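Local coordinates for sugar kinase, pfkB family (PDB 2AJR), which is a magnesium-binding sugar kinase of the pfkB family that probably uses ATP to phosphorylate fructose 1-phosphate, at the interface of chains A and B. Residues are numbered along the deposited sequence; one frame, centred on the assembly and turned at random. Chains: chain A/B, sugar kinase, pfkB family.

The interface of chains A and B. Residues chain A 77-78, 81, 104, 106; chain B 46, 48, 78, 81, 106.
One face of the A:Tyr77 phenol ring receives B:Ile81, whose CG1 methylene sits over the ring centre in a CH-pi contact, 3.7 Å from the centroid. The side chains run antiparallel, B:Ile81 passing across the ring with its CD1 directed toward A:Tyr77 CG and CB. CG of A:Tyr77 lies beside its backbone N (chi1 -65°), which presents the ring face to the helix 76-89 of chain B. The contact joins two pfkB-family kinase chains across a two-fold axis, a dimer of the deposited assembly whose biological standing the structure alone does not settle. An alanine in place of A:Tyr77 would probably leave B:Ile81 without the flat surface it packs on and open a gap beside that helix. Selenomethionines fill the middle: A:Met78 and B:Met48 meet tip to tip, CE to CE at 3.5 Å, while B:Met78 lies across A:Ile81, nearly perpendicular to it, its CE 3.5 Å from A:Ile81 CD1. At the polar side, the amide N of A:Glu106 donates a hydrogen bond to the hydroxyl OG1 of B:Thr46 (3.1 Å, 160° at H). The extended A:Glu106 and B:Glu106 point tip to tip with nearly coplanar carboxylates, OE1 of A:Glu106 being 2.9 Å from OE2 of B:Glu106. Two ionised groups would repel here, so a shared proton is possible, though protons are not seen.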
loop_
_atom_site.group_PDB
_atom_site.type_symbol
_atom_site.label_atom_id
_atom_site.label_comp_id
_atom_site.label_asym_id
_atom_site.label_seq_id
_atom_site.Cartn_x
_atom_site.Cartn_y
_atom_site.Cartn_z
ATOM N N TYR A 77 -1.418 -13.861 2.546
ATOM C CA TYR A 77 -1.467 -13.547 1.122
ATOM C C TYR A 77 -0.183 -12.914 0.608
ATOM O O TYR A 77 0.310 -13.270 -0.470
ATOM C CB TYR A 77 -2.607 -12.573 0.834
ATOM C CG TYR A 77 -3.992 -13.105 1.091
ATOM C CD1 TYR A 77 -4.504 -14.192 0.360
ATOM C CD2 TYR A 77 -4.811 -12.498 2.041
ATOM C CE1 TYR A 77 -5.796 -14.657 0.583
ATOM C CE2 TYR A 77 -6.096 -12.952 2.277
ATOM C CZ TYR A 77 -6.587 -14.029 1.548
ATOM O OH TYR A 77 -7.874 -14.450 1.813
HETATM N N MSE A 78 0.344 -11.959 1.367
HETATM C CA MSE A 78 1.551 -11.272 0.972
HETATM C C MSE A 78 2.711 -12.256 0.980
HETATM O O MSE A 78 3.592 -12.223 0.108
HETATM C CB MSE A 78 1.835 -10.115 1.927
HETATM C CG MSE A 78 0.741 -9.044 1.971
HETATM SE SE MSE A 78 0.338 -8.261 0.222
HETATM C CE MSE A 78 -1.243 -9.231 -0.317
ATOM N N ILE A 81 2.731 -14.280 -2.316
ATOM C CA ILE A 81 3.247 -13.478 -3.396
ATOM C C ILE A 81 4.764 -13.378 -3.284
ATOM O O ILE A 81 5.472 -13.564 -4.268
ATOM C CB ILE A 81 2.654 -12.060 -3.390
ATOM C CG1 ILE A 81 1.146 -12.102 -3.625
ATOM C CG2 ILE A 81 3.322 -11.188 -4.469
ATOM C CD1 ILE A 81 0.474 -10.758 -3.304
ATOM N N THR A 104 2.825 -11.049 5.823
ATOM C CA THR A 104 4.084 -10.426 5.500
ATOM C C THR A 104 3.808 -8.966 5.131
ATOM O O THR A 104 2.874 -8.670 4.400
ATOM C CB THR A 104 4.770 -11.130 4.340
ATOM O OG1 THR A 104 5.206 -12.428 4.767
ATOM C CG2 THR A 104 5.986 -10.307 3.856
ATOM N N GLU A 106 3.680 -5.208 3.605
ATOM C CA GLU A 106 3.918 -4.542 2.338
ATOM C C GLU A 106 4.358 -3.137 2.701
ATOM O O GLU A 106 3.611 -2.415 3.348
ATOM C CB GLU A 106 2.674 -4.523 1.448
ATOM C CG GLU A 106 2.920 -3.857 0.059
ATOM C CD GLU A 106 1.674 -3.765 -0.867
ATOM O OE1 GLU A 106 0.553 -3.537 -0.362
ATOM O OE2 GLU A 106 1.828 -3.888 -2.113
ATOM N N THR B 46 -0.323 -4.939 8.097
ATOM C CA THR B 46 -0.628 -4.862 6.662
ATOM C C THR B 46 -1.981 -5.512 6.418
ATOM O O THR B 46 -2.162 -6.708 6.661
ATOM C CB THR B 46 0.464 -5.533 5.811
ATOM O OG1 THR B 46 1.650 -4.738 5.887
ATOM C CG2 THR B 46 0.026 -5.684 4.323
HETATM N N MSE B 48 -5.994 -5.043 4.159
HETATM C CA MSE B 48 -6.546 -4.626 2.896
HETATM C C MSE B 48 -8.008 -4.963 2.812
HETATM O O MSE B 48 -8.372 -6.116 2.964
HETATM C CB MSE B 48 -5.797 -5.356 1.814
HETATM C CG MSE B 48 -5.444 -4.498 0.668
HETATM SE SE MSE B 48 -3.920 -5.304 -0.183
HETATM C CE MSE B 48 -3.759 -7.096 0.877
HETATM N N MSE B 78 -5.276 -10.434 -6.376
HETATM C CA MSE B 78 -5.935 -9.356 -5.642
HETATM C C MSE B 78 -7.423 -9.606 -5.640
HETATM O O MSE B 78 -8.105 -9.364 -4.650
HETATM C CB MSE B 78 -5.690 -7.991 -6.303
HETATM C CG MSE B 78 -4.252 -7.435 -6.255
HETATM SE SE MSE B 78 -3.414 -7.623 -4.494
HETATM C CE MSE B 78 -2.088 -9.050 -5.012
ATOM N N ILE B 81 -8.553 -12.064 -3.147
ATOM C CA ILE B 81 -8.499 -11.487 -1.814
ATOM C C ILE B 81 -9.758 -10.668 -1.556
ATOM O O ILE B 81 -10.392 -10.798 -0.503
ATOM C CB ILE B 81 -7.232 -10.619 -1.637
ATOM C CG1 ILE B 81 -5.973 -11.482 -1.716
ATOM C CG2 ILE B 81 -7.240 -9.876 -0.307
ATOM C CD1 ILE B 81 -4.700 -10.668 -1.936
ATOM N N GLU B 106 -5.195 -2.294 -6.499
ATOM C CA GLU B 106 -5.022 -1.799 -5.124
ATOM C C GLU B 106 -5.133 -0.264 -5.151
ATOM O O GLU B 106 -4.706 0.375 -6.112
ATOM C CB GLU B 106 -3.657 -2.221 -4.582
ATOM C CG GLU B 106 -3.471 -1.976 -3.083
ATOM C CD GLU B 106 -2.041 -2.266 -2.577
ATOM O OE1 GLU B 106 -1.110 -2.501 -3.410
ATOM O OE2 GLU B 106 -1.860 -2.236 -1.326
#